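Acetylene hydratase Ahy (Pelobacter acetylenicus, PDB 2E7Z) catalyses the hydration of acetylene to acetaldehyde, using one [4Fe-4S] cluster and a tungsten-bis(molybdopterin guanine dinucleotide) cofactor. Local coordinates at residues L60-N65 with Y452-D457; E32-T37 with Q534-S539; L596-G601 with G718-K723. All blocks are in the same frame, centred on the assembly; numbering follows the deposited sequence.

Contact 1: residues L60-N65 with Y452-D457; sequences LYPLKN and YVLPGD. With MGD (2-amino-5,6-dimercapto-7-methyl-3,7,8a,9-tetrahydro-8-oxa-1,3,9,10-tetraaza-anthracen-4-one guanosine dinucleotide), chain E.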
loop_
_atom_site.group_PDB
_atom_site.type_symbol
_atom_site.label_atom_id
_atom_site.label_comp_id
_atom_site.label_asym_id
_atom_site.label_seq_id
_atom_site.Cartn_x
_atom_site.Cartn_y
_atom_site.Cartn_z
ATOM N N LEU A 60 -20.840 -2.053 -16.147
ATOM C CA LEU A 60 -20.445 -1.379 -17.377
ATOM C C LEU A 60 -21.194 -0.071 -17.629
ATOM O O LEU A 60 -20.895 0.651 -18.592
ATOM C CB LEU A 60 -20.575 -2.322 -18.583
ATOM C CG LEU A 60 -19.583 -3.474 -18.628
ATOM C CD1 LEU A 60 -19.911 -4.318 -19.898
ATOM C CD2 LEU A 60 -18.136 -3.041 -18.628
ATOM N N TYR A 61 -22.158 0.246 -16.774
ATOM C CA TYR A 61 -22.992 1.436 -16.931
ATOM C C TYR A 61 -23.198 2.085 -15.574
ATOM O O TYR A 61 -23.272 1.381 -14.555
ATOM C CB TYR A 61 -24.369 1.093 -17.552
ATOM C CG TYR A 61 -24.245 0.470 -18.920
ATOM C CD1 TYR A 61 -24.066 -0.892 -19.057
ATOM C CD2 TYR A 61 -24.273 1.257 -20.079
ATOM C CE1 TYR A 61 -23.907 -1.480 -20.316
ATOM C CE2 TYR A 61 -24.138 0.679 -21.347
ATOM C CZ TYR A 61 -23.948 -0.677 -21.441
ATOM O OH TYR A 61 -23.812 -1.255 -22.681
ATOM N N PRO A 62 -23.309 3.412 -15.558
ATOM C CA PRO A 62 -23.614 4.068 -14.286
ATOM C C PRO A 62 -24.916 3.551 -13.666
ATOM O O PRO A 62 -25.922 3.360 -14.371
ATOM C CB PRO A 62 -23.759 5.533 -14.676
ATOM C CG PRO A 62 -22.879 5.695 -15.878
ATOM C CD PRO A 62 -23.094 4.404 -16.639
ATOM N N LEU A 63 -24.868 3.327 -12.356
ATOM C CA LEU A 63 -26.063 2.924 -11.602
ATOM C C LEU A 63 -26.381 3.945 -10.534
ATOM O O LEU A 63 -25.495 4.395 -9.822
ATOM C CB LEU A 63 -25.865 1.558 -10.948
ATOM C CG LEU A 63 -25.578 0.371 -11.850
ATOM C CD1 LEU A 63 -25.116 -0.793 -11.031
ATOM C CD2 LEU A 63 -26.868 0.013 -12.624
ATOM N N LYS A 64 -27.638 4.326 -10.424
ATOM C CA LYS A 64 -28.122 5.183 -9.370
ATOM C C LYS A 64 -28.907 4.363 -8.361
ATOM O O LYS A 64 -29.749 3.523 -8.721
ATOM C CB LYS A 64 -29.038 6.250 -9.972
ATOM C CG LYS A 64 -29.683 7.142 -8.947
ATOM C CD LYS A 64 -30.508 8.245 -9.560
ATOM C CE LYS A 64 -31.118 9.087 -8.467
ATOM N NZ LYS A 64 -31.899 10.213 -9.023
ATOM N N ASN A 65 -28.650 4.578 -7.090
ATOM C CA ASN A 65 -29.447 3.922 -6.084
ATOM C C ASN A 65 -30.779 4.636 -5.970
ATOM O O ASN A 65 -30.838 5.851 -5.740
ATOM C CB ASN A 65 -28.712 3.928 -4.744
ATOM C CG ASN A 65 -29.355 3.010 -3.773
ATOM O OD1 ASN A 65 -30.474 3.268 -3.315
ATOM N ND2 ASN A 65 -28.695 1.887 -3.488
ATOM N N TYR A 452 -24.239 6.312 -6.185
ATOM C CA TYR A 452 -23.910 6.124 -7.602
ATOM C C TYR A 452 -22.723 5.212 -7.726
ATOM O O TYR A 452 -21.701 5.428 -7.017
ATOM C CB TYR A 452 -23.561 7.463 -8.309
ATOM C CG TYR A 452 -24.671 8.482 -8.219
ATOM C CD1 TYR A 452 -24.760 9.344 -7.126
ATOM C CD2 TYR A 452 -25.664 8.541 -9.210
ATOM C CE1 TYR A 452 -25.780 10.255 -6.993
ATOM C CE2 TYR A 452 -26.732 9.424 -9.095
ATOM C CZ TYR A 452 -26.782 10.265 -7.977
ATOM O OH TYR A 452 -27.833 11.143 -7.846
ATOM N N VAL A 453 -22.847 4.221 -8.614
ATOM C CA VAL A 453 -21.731 3.349 -8.928
ATOM C C VAL A 453 -21.365 3.643 -10.368
ATOM O O VAL A 453 -22.226 3.602 -11.258
ATOM C CB VAL A 453 -22.085 1.881 -8.710
ATOM C CG1 VAL A 453 -20.887 0.959 -9.068
ATOM C CG2 VAL A 453 -22.506 1.653 -7.253
ATOM N N LEU A 454 -20.105 3.998 -10.590
ATOM C CA LEU A 454 -19.642 4.439 -11.905
ATOM C C LEU A 454 -18.669 3.436 -12.457
ATOM O O LEU A 454 -17.786 3.004 -11.761
ATOM C CB LEU A 454 -19.006 5.825 -11.842
ATOM C CG LEU A 454 -19.933 6.906 -11.301
ATOM C CD1 LEU A 454 -19.138 8.197 -11.230
ATOM C CD2 LEU A 454 -21.130 7.092 -12.210
ATOM N N PRO A 455 -18.877 2.999 -13.714
ATOM C CA PRO A 455 -18.024 1.955 -14.269
ATOM C C PRO A 455 -16.644 2.376 -14.728
ATOM O O PRO A 455 -16.496 3.233 -15.607
ATOM C CB PRO A 455 -18.830 1.474 -15.480
ATOM C CG PRO A 455 -19.555 2.705 -15.942
ATOM C CD PRO A 455 -19.941 3.419 -14.651
ATOM N N GLY A 456 -15.642 1.743 -14.139
ATOM C CA GLY A 456 -14.271 2.013 -14.534
ATOM C C GLY A 456 -13.751 1.130 -15.652
ATOM O O GLY A 456 -14.176 -0.029 -15.786
ATOM N N ASP A 457 -12.876 1.662 -16.494
ATOM C CA ASP A 457 -12.167 0.844 -17.459
ATOM C C ASP A 457 -11.238 -0.161 -16.762
ATOM O O ASP A 457 -11.047 -0.130 -15.549
ATOM C CB ASP A 457 -11.455 1.683 -18.540
ATOM C CG ASP A 457 -10.344 2.569 -18.004
ATOM O OD1 ASP A 457 -10.037 2.507 -16.813
ATOM O OD2 ASP A 457 -9.787 3.303 -18.851
HETATM P PB MGD E . -9.131 -3.243 -2.425
HETATM O O1B MGD E . -9.483 -2.742 -1.047
HETATM O O2B MGD E . -9.371 -4.664 -2.783
HETATM O O3B MGD E . -7.587 -2.974 -2.766
HETATM O O3A MGD E . -5.988 -1.616 -1.385
HETATM P PA MGD E . -6.721 -1.622 -2.822
HETATM O O1A MGD E . -5.750 -1.835 -3.945
HETATM O O2A MGD E . -7.610 -0.415 -2.820
HETATM O "O5'" MGD E . -9.934 -2.294 -3.452
HETATM C "C5'" MGD E . -9.512 -2.228 -4.804
HETATM C "C4'" MGD E . -10.762 -1.976 -5.625
HETATM O "O4'" MGD E . -10.333 -1.601 -6.943
HETATM C "C3'" MGD E . -11.607 -3.224 -5.855
HETATM O "O3'" MGD E . -12.947 -2.967 -5.403
HETATM C "C2'" MGD E . -11.557 -3.513 -7.370
HETATM O "O2'" MGD E . -12.759 -4.049 -7.960
HETATM C "C1'" MGD E . -11.262 -2.140 -7.911
HETATM N N9 MGD E . -10.531 -2.081 -9.186
HETATM C C8 MGD E . -9.514 -2.879 -9.597
HETATM N N7 MGD E . -9.025 -2.461 -10.775
HETATM C C5 MGD E . -9.692 -1.330 -11.093
HETATM C C6 MGD E . -9.685 -0.369 -12.182
HETATM O O6 MGD E . -8.891 -0.480 -13.140
HETATM N N1 MGD E . -10.547 0.656 -12.076
HETATM C C2 MGD E . -11.456 0.801 -11.117
HETATM N N2 MGD E . -12.272 1.894 -11.136
HETATM N N3 MGD E . -11.525 -0.045 -10.093
HETATM C C4 MGD E . -10.672 -1.089 -10.050
HETATM C C10 MGD E . -4.765 -2.343 -1.259
HETATM C C11 MGD E . -4.116 -1.881 0.028
HETATM O O11 MGD E . -4.965 -2.347 1.075
HETATM C C12 MGD E . -2.731 -2.467 0.152
HETATM S S12 MGD E . -1.639 -2.241 -1.145
HETATM C C13 MGD E . -2.345 -3.097 1.274
HETATM S S13 MGD E . -0.838 -3.879 1.401
HETATM C C14 MGD E . -3.208 -3.186 2.494
HETATM N N15 MGD E . -3.697 -4.537 2.725
HETATM C C16 MGD E . -4.579 -4.635 3.761
HETATM C C17 MGD E . -4.711 -5.817 4.625
HETATM O O17 MGD E . -3.982 -6.817 4.447
HETATM N N18 MGD E . -5.630 -5.772 5.610
HETATM C C19 MGD E . -6.428 -4.699 5.838
HETATM N N19 MGD E . -7.336 -4.719 6.837
HETATM N N20 MGD E . -6.374 -3.604 5.070
HETATM C C21 MGD E . -5.491 -3.518 4.067
HETATM N N22 MGD E . -5.430 -2.404 3.334
HETATM C C23 MGD E . -4.376 -2.195 2.363
#

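Contact 2: residues E32-T37 with Q534-S539; sequences EPHPTT and QYTYMS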
loop_
_atom_site.group_PDB
_atom_site.type_symbol
_atom_site.label_atom_id
_atom_site.label_comp_id
_atom_site.label_asym_id
_atom_site.label_seq_id
_atom_site.Cartn_x
_atom_site.Cartn_y
_atom_site.Cartn_z
ATOM N N GLU A 32 9.772 -10.874 -25.625
ATOM C CA GLU A 32 10.966 -10.099 -25.918
ATOM C C GLU A 32 11.724 -9.786 -24.639
ATOM O O GLU A 32 11.122 -9.758 -23.564
ATOM C CB GLU A 32 10.590 -8.780 -26.604
ATOM C CG GLU A 32 9.886 -8.972 -27.934
ATOM C CD GLU A 32 10.824 -9.439 -29.024
ATOM O OE1 GLU A 32 12.056 -9.238 -28.895
ATOM O OE2 GLU A 32 10.325 -10.011 -30.014
ATOM N N PRO A 33 13.041 -9.536 -24.741
ATOM C CA PRO A 33 13.815 -9.147 -23.561
ATOM C C PRO A 33 13.411 -7.753 -23.059
ATOM O O PRO A 33 13.751 -6.740 -23.670
ATOM C CB PRO A 33 15.262 -9.180 -24.060
ATOM C CG PRO A 33 15.140 -8.999 -25.569
ATOM C CD PRO A 33 13.876 -9.651 -25.960
ATOM N N HIS A 34 12.676 -7.721 -21.955
ATOM C CA HIS A 34 12.175 -6.461 -21.411
ATOM C C HIS A 34 13.200 -5.832 -20.452
ATOM O O HIS A 34 13.884 -6.563 -19.703
ATOM C CB HIS A 34 10.835 -6.669 -20.709
ATOM C CG HIS A 34 10.131 -5.387 -20.368
ATOM N ND1 HIS A 34 10.335 -4.729 -19.178
ATOM C CD2 HIS A 34 9.252 -4.631 -21.071
ATOM C CE1 HIS A 34 9.607 -3.624 -19.154
ATOM N NE2 HIS A 34 8.944 -3.540 -20.294
ATOM N N PRO A 35 13.340 -4.493 -20.481
ATOM C CA PRO A 35 14.343 -3.826 -19.631
ATOM C C PRO A 35 14.166 -4.021 -18.129
ATOM O O PRO A 35 15.151 -3.933 -17.394
ATOM C CB PRO A 35 14.189 -2.345 -19.990
ATOM C CG PRO A 35 13.613 -2.356 -21.358
ATOM C CD PRO A 35 12.673 -3.528 -21.375
ATOM N N THR A 36 12.935 -4.256 -17.672
ATOM C CA THR A 36 12.683 -4.354 -16.225
ATOM C C THR A 36 12.022 -5.648 -15.802
ATOM O O THR A 36 12.306 -6.143 -14.712
ATOM C CB THR A 36 11.841 -3.183 -15.660
ATOM O OG1 THR A 36 10.468 -3.353 -16.036
ATOM C CG2 THR A 36 12.367 -1.803 -16.121
ATOM N N THR A 37 11.146 -6.196 -16.641
ATOM C CA THR A 37 10.415 -7.419 -16.308
ATOM C C THR A 37 11.170 -8.635 -16.855
ATOM O O THR A 37 11.287 -8.799 -18.065
ATOM C CB THR A 37 8.986 -7.381 -16.894
ATOM O OG1 THR A 37 8.294 -6.236 -16.366
ATOM C CG2 THR A 37 8.223 -8.642 -16.543
ATOM N N GLN A 534 8.625 2.510 -27.199
ATOM C CA GLN A 534 9.734 2.061 -26.384
ATOM C C GLN A 534 9.196 1.537 -25.068
ATOM O O GLN A 534 8.277 2.126 -24.495
ATOM C CB GLN A 534 10.653 3.241 -26.136
ATOM C CG GLN A 534 11.862 2.893 -25.277
ATOM C CD GLN A 534 12.924 3.987 -25.250
ATOM O OE1 GLN A 534 13.309 4.520 -26.288
ATOM N NE2 GLN A 534 13.426 4.301 -24.061
ATOM N N TYR A 535 9.746 0.415 -24.606
ATOM C CA TYR A 535 9.250 -0.226 -23.393
ATOM C C TYR A 535 9.390 0.611 -22.136
ATOM O O TYR A 535 8.461 0.684 -21.326
ATOM C CB TYR A 535 9.990 -1.531 -23.109
ATOM C CG TYR A 535 9.668 -2.677 -24.013
ATOM C CD1 TYR A 535 8.363 -2.951 -24.399
ATOM C CD2 TYR A 535 10.676 -3.546 -24.411
ATOM C CE1 TYR A 535 8.076 -4.057 -25.218
ATOM C CE2 TYR A 535 10.411 -4.634 -25.207
ATOM C CZ TYR A 535 9.109 -4.896 -25.617
ATOM O OH TYR A 535 8.819 -5.981 -26.425
ATOM N N THR A 536 10.579 1.185 -21.940
ATOM C CA THR A 536 10.949 1.741 -20.636
ATOM C C THR A 536 11.732 3.027 -20.793
ATOM O O THR A 536 12.634 3.092 -21.626
ATOM C CB THR A 536 11.874 0.738 -19.905
ATOM O OG1 THR A 536 11.240 -0.548 -19.876
ATOM C CG2 THR A 536 12.222 1.217 -18.480
ATOM N N TYR A 537 11.419 4.013 -19.955
ATOM C CA TYR A 537 12.160 5.256 -19.911
ATOM C C TYR A 537 12.749 5.449 -18.528
ATOM O O TYR A 537 12.009 5.590 -17.551
ATOM C CB TYR A 537 11.238 6.423 -20.242
ATOM C CG TYR A 537 10.730 6.383 -21.664
ATOM C CD1 TYR A 537 9.568 5.698 -21.996
ATOM C CD2 TYR A 537 11.410 7.049 -22.678
ATOM C CE1 TYR A 537 9.098 5.675 -23.315
ATOM C CE2 TYR A 537 10.956 7.047 -23.984
ATOM C CZ TYR A 537 9.807 6.360 -24.298
ATOM O OH TYR A 537 9.371 6.373 -25.606
ATOM N N MET A 538 14.082 5.450 -18.450
ATOM C CA MET A 538 14.758 5.650 -17.179
ATOM C C MET A 538 14.834 7.123 -16.830
ATOM O O MET A 538 15.024 7.964 -17.712
ATOM C CB MET A 538 16.186 5.072 -17.226
ATOM C CG MET A 538 16.254 3.585 -17.591
ATOM S SD MET A 538 15.309 2.470 -16.517
ATOM C CE MET A 538 15.901 2.977 -14.904
ATOM N N SER A 539 14.699 7.430 -15.544
ATOM C CA SER A 539 14.848 8.793 -15.053
ATOM C C SER A 539 16.296 9.057 -14.655
ATOM O O SER A 539 16.999 8.158 -14.167
ATOM C CB SER A 539 13.986 9.019 -13.808
ATOM O OG SER A 539 14.034 10.374 -13.398
HETATM O O HOH W 1 6.925 -1.570 -21.063
#

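Contact 3: residues L596-G601 with G718-K723; sequences LILFAG and GGILAK. With MGD (2-amino-5,6-dimercapto-7-methyl-3,7,8a,9-tetrahydro-8-oxa-1,3,9,10-tetraaza-anthracen-4-one guanosine dinucleotide), chain F.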
loop_
_atom_site.group_PDB
_atom_site.type_symbol
_atom_site.label_atom_id
_atom_site.label_comp_id
_atom_site.label_asym_id
_atom_site.label_seq_id
_atom_site.Cartn_x
_atom_site.Cartn_y
_atom_site.Cartn_z
ATOM N N LEU A 596 -4.023 -16.962 21.078
ATOM C CA LEU A 596 -3.328 -16.946 19.777
ATOM C C LEU A 596 -2.841 -15.559 19.415
ATOM O O LEU A 596 -3.584 -14.613 19.569
ATOM C CB LEU A 596 -4.249 -17.447 18.670
ATOM C CG LEU A 596 -4.899 -18.822 18.868
ATOM C CD1 LEU A 596 -6.058 -19.031 17.907
ATOM C CD2 LEU A 596 -3.864 -19.946 18.719
ATOM N N ILE A 597 -1.601 -15.440 18.941
ATOM C CA ILE A 597 -1.110 -14.181 18.367
ATOM C C ILE A 597 -1.584 -14.081 16.912
ATOM O O ILE A 597 -1.419 -15.021 16.136
ATOM C CB ILE A 597 0.443 -14.060 18.505
ATOM C CG1 ILE A 597 0.819 -13.699 19.962
ATOM C CG2 ILE A 597 1.037 -13.073 17.506
ATOM C CD1 ILE A 597 0.448 -12.276 20.412
ATOM N N LEU A 598 -2.194 -12.944 16.560
ATOM C CA LEU A 598 -2.791 -12.762 15.243
ATOM C C LEU A 598 -1.850 -12.227 14.186
ATOM O O LEU A 598 -1.082 -11.305 14.425
ATOM C CB LEU A 598 -3.951 -11.767 15.348
ATOM C CG LEU A 598 -4.793 -11.522 14.084
ATOM C CD1 LEU A 598 -5.686 -12.724 13.830
ATOM C CD2 LEU A 598 -5.618 -10.247 14.262
ATOM N N PHE A 599 -1.986 -12.815 13.000
ATOM C CA PHE A 599 -1.399 -12.307 11.768
ATOM C C PHE A 599 -2.541 -12.149 10.746
ATOM O O PHE A 599 -3.111 -13.135 10.317
ATOM C CB PHE A 599 -0.322 -13.325 11.303
ATOM C CG PHE A 599 -0.001 -13.272 9.828
ATOM C CD1 PHE A 599 0.042 -12.059 9.147
ATOM C CD2 PHE A 599 0.332 -14.448 9.136
ATOM C CE1 PHE A 599 0.334 -12.007 7.800
ATOM C CE2 PHE A 599 0.625 -14.402 7.772
ATOM C CZ PHE A 599 0.631 -13.169 7.114
ATOM N N ALA A 600 -2.885 -10.913 10.370
ATOM C CA ALA A 600 -3.855 -10.685 9.290
ATOM C C ALA A 600 -3.110 -10.416 7.992
ATOM O O ALA A 600 -2.323 -9.482 7.929
ATOM C CB ALA A 600 -4.752 -9.482 9.631
ATOM N N GLY A 601 -3.348 -11.248 6.974
ATOM C CA GLY A 601 -2.642 -11.110 5.716
ATOM C C GLY A 601 -2.407 -12.463 5.072
ATOM O O GLY A 601 -3.233 -13.371 5.198
ATOM N N GLY A 718 1.154 -9.485 14.292
ATOM C CA GLY A 718 1.515 -9.654 15.694
ATOM C C GLY A 718 0.775 -8.621 16.525
ATOM O O GLY A 718 0.003 -7.823 15.992
ATOM N N GLY A 719 0.995 -8.644 17.831
ATOM C CA GLY A 719 0.580 -7.539 18.695
ATOM C C GLY A 719 -0.882 -7.508 19.056
ATOM O O GLY A 719 -1.344 -6.571 19.708
ATOM N N ILE A 720 -1.584 -8.554 18.654
ATOM C CA ILE A 720 -3.020 -8.710 18.916
ATOM C C ILE A 720 -3.243 -10.161 19.312
ATOM O O ILE A 720 -2.675 -11.060 18.700
ATOM C CB ILE A 720 -3.878 -8.411 17.652
ATOM C CG1 ILE A 720 -3.823 -6.932 17.254
ATOM C CG2 ILE A 720 -5.330 -8.817 17.849
ATOM C CD1 ILE A 720 -4.459 -6.737 15.854
ATOM N N LEU A 721 -4.076 -10.384 20.323
ATOM C CA LEU A 721 -4.448 -11.723 20.735
ATOM C C LEU A 721 -5.808 -12.100 20.163
ATOM O O LEU A 721 -6.696 -11.238 19.944
ATOM C CB LEU A 721 -4.434 -11.827 22.266
ATOM C CG LEU A 721 -3.054 -11.670 22.927
ATOM C CD1 LEU A 721 -3.198 -11.271 24.397
ATOM C CD2 LEU A 721 -2.203 -12.939 22.761
ATOM N N ALA A 722 -5.967 -13.393 19.912
ATOM C CA ALA A 722 -7.184 -13.949 19.335
ATOM C C ALA A 722 -7.546 -15.307 19.939
ATOM O O ALA A 722 -6.683 -16.031 20.464
ATOM C CB ALA A 722 -7.050 -14.069 17.826
ATOM N N LYS A 723 -8.829 -15.642 19.833
ATOM C CA LYS A 723 -9.299 -16.993 20.129
ATOM C C LYS A 723 -9.970 -17.569 18.891
ATOM O O LYS A 723 -10.448 -16.820 18.022
ATOM C CB LYS A 723 -10.286 -16.999 21.298
ATOM C CG LYS A 723 -11.564 -16.198 21.039
ATOM C CD LYS A 723 -12.610 -16.403 22.128
ATOM C CE LYS A 723 -12.366 -15.498 23.291
ATOM N NZ LYS A 723 -13.593 -15.307 24.142
HETATM P PB MGD F . 1.733 -11.817 2.760
HETATM O O1B MGD F . 1.602 -12.847 1.670
HETATM O O2B MGD F . 0.480 -11.255 3.368
HETATM O O3B MGD F . 2.591 -10.560 2.239
HETATM O O3A MGD F . 3.402 -9.497 0.142
HETATM P PA MGD F . 3.878 -10.515 1.281
HETATM O O1A MGD F . 4.932 -9.818 2.103
HETATM O O2A MGD F . 4.224 -11.832 0.610
HETATM O "O5'" MGD F . 2.632 -12.446 3.940
HETATM C "C5'" MGD F . 3.869 -13.015 3.552
HETATM C "C4'" MGD F . 4.614 -13.491 4.785
HETATM O "O4'" MGD F . 4.706 -12.429 5.741
HETATM C "C3'" MGD F . 3.883 -14.646 5.463
HETATM O "O3'" MGD F . 4.646 -15.842 5.299
HETATM C "C2'" MGD F . 3.793 -14.244 6.919
HETATM O "O2'" MGD F . 4.144 -15.278 7.836
HETATM C "C1'" MGD F . 4.796 -13.098 6.984
HETATM N N9 MGD F . 4.594 -12.204 8.140
HETATM C C8 MGD F . 3.433 -11.837 8.715
HETATM N N7 MGD F . 3.630 -10.993 9.761
HETATM C C5 MGD F . 4.972 -10.839 9.873
HETATM C C6 MGD F . 5.896 -10.093 10.754
HETATM O O6 MGD F . 5.461 -9.420 11.713
HETATM N N1 MGD F . 7.212 -10.184 10.506
HETATM C C2 MGD F . 7.724 -10.916 9.496
HETATM N N2 MGD F . 9.066 -10.938 9.313
HETATM N N3 MGD F . 6.931 -11.625 8.644
HETATM C C4 MGD F . 5.593 -11.618 8.793
HETATM C C10 MGD F . 2.610 -8.330 0.357
HETATM C C11 MGD F . 2.323 -7.839 -1.059
HETATM O O11 MGD F . 1.803 -8.929 -1.837
HETATM C C12 MGD F . 1.388 -6.648 -1.107
HETATM S S12 MGD F . 1.440 -5.465 0.105
HETATM C C13 MGD F . 0.503 -6.500 -2.107
HETATM S S13 MGD F . -0.445 -5.096 -2.299
HETATM C C14 MGD F . 0.273 -7.593 -3.099
HETATM N N15 MGD F . -0.912 -8.363 -2.742
HETATM C C16 MGD F . -1.105 -9.542 -3.373
HETATM C C17 MGD F . -2.408 -10.238 -3.424
HETATM O O17 MGD F . -3.419 -9.760 -2.859
HETATM N N18 MGD F . -2.469 -11.408 -4.085
HETATM C C19 MGD F . -1.397 -11.968 -4.686
HETATM N N19 MGD F . -1.556 -13.140 -5.336
HETATM N N20 MGD F . -0.167 -11.392 -4.674
HETATM C C21 MGD F . 0.025 -10.215 -4.046
HETATM N N22 MGD F . 1.243 -9.647 -4.023
HETATM C C23 MGD F . 1.502 -8.510 -3.164
#

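Contact 1: residues L60-N65 with Y452-D457
P455 is the bump and the bend at L60, Y61 and P62 the hollow it fills: its CB lies 3.5 Å from L60 C and its CD 3.5 Å from P62 N. The two proline rings meet at a slant, with P62 CD 3.9 Å from P455 CD, and P62 CB rests on the CD2 methyl of L454. Beyond these touching rings the chains straighten into an antiparallel ladder. L63 and V453 form a hydrogen-bonded pair, L63 N giving a nearly straight bond (170°) to V453 O at 2.9 Å, and V453 N bonding back to L63 O. K64 and Y452 then run side by side in the same direction. With CG anti to the backbone N (chi1 176°) and an extended chain beyond it, K64 follows the tyrosine outward, its CG 3.7 Å from Y452 CE2. Both polar ends reach OE1 of E86, the lysine by a salt bridge and the tyrosine by a hydrogen bond. An alanine in place of Y452 would probably leave the K64 chain without its flanking ring and E86 with one bond fewer. G456 and D457, which follow, belong to the pocket of one dinucleotide. Strand 63-65 thus joins 452-455, which runs antiparallel to it and parallel to 435-440, to antiparallel strand 75-77, while W80 of helix 80-98 packs on P62, L454 and P455.

Contact 2: residues E32-T37 with Q534-S539
H34 and Y535 touch through side chains while their backbones stay well apart, the CA atoms 7.2 Å from each other, and the irregular loop 32-37 lies beside Y535 and the start of strand 536-538. That strand forms a small two-stranded antiparallel sheet with 474-476, and the loop, which leads from strand 25-29 toward helix 44-47, packs against it at the protein surface. The central pair is aromatic but neither stacked nor edge-to-face: the ring planes are inclined at 44°, and H34 CD2 sits over one face of the tyrosine, displaced toward the rim, 3.6 Å from Y535 CG. Chi1 of -169° puts the CG of H34 anti to its backbone N, and from there the imidazole reaches across to Y535. The imidazole is also tied to its own loop, since ND1 accepts N-H bonds from both T36 and T37, each from a position tilted out of the ring plane, which should restrict its rotation.

P35 lies against both Y535 and T536, its CD 3.6 Å from Y535 CD2 and its CG 3.3 Å from T536 OG1. Next to it the methyls of T36 and T536 meet, CG2 to CG2 at 3.8 Å, while T36 OG1 bonds to N476. At the far end of the tyrosine, E32 CB comes up to the ring's edge beside OH, and H3 meets the same ring edge-to-face. A single water completes the join: lying in the imidazole plane, it is 2.9 Å from H34 NE2 and donates to Y535 O at 2.7 Å.

Contact 3: residues L596-G601 with G718-K723
L598 and I720 run alongside each other in one direction where strand 596-600 meets strand 720-723. The leucine begins with CB, 3.7 Å from I720 O and also near I720 CB. Chi1 of -175° sets CG anti to the backbone N, and there the chain forks: CD2 lies 3.9 Å from I720 CG2 and nearly as close to I720 CD1, whereas CD1 turns to the methyl of A722. I671 of strand 668-671 packs on the same side chain. On the other face of the sheet I597 and L721 meet aslant, I597 CD1 3.6 Å from L721 CD2.

The backbones hold this packing together. L596 and A722 form a hydrogen-bonded antiparallel pair, with A722 N 2.7 Å from L596 O, and L598 N bonds to I720 O. The segment 718-723 turns a corner at G718 and G719, both with positive phi, just before I720, and G718 N bonds to L598 O. The short strand axes cross at 107°, a sharp crossing that fits the double-psi beta-barrel clan of this domain family.

Next after L598, F599 points away from the second strand and offers a ring face to the cofactor, CE1 coming within 3.2 Å of MGD C8 while CZ lies 3.3 Å from C2' of its ribose. The chemistry is therefore divided: backbone amides and carbonyls satisfy one another between the two strands, apolar groups pack on both faces, and the same strand carries F599, whose ring face lies on the guanosine.

Depth in the fold goes with chemistry in these three contacts. Contact 3 is buried and contact 1 partly so, and both join strands through backbone hydrogen bonds with apolar packing around them; contact 2, at the surface, relies on side-chain contacts and a bridging water. They share no strand and lie apart, with centres 35 to 41 Å from one another. Contacts 1 and 3 each reach a different molybdopterin guanine dinucleotide, the first through the residues that follow its strand and the third through an aromatic ring. Contact 2 belongs instead to the cluster side of the protein, with T36 about 11 Å from the iron-sulfur cluster by its side chain.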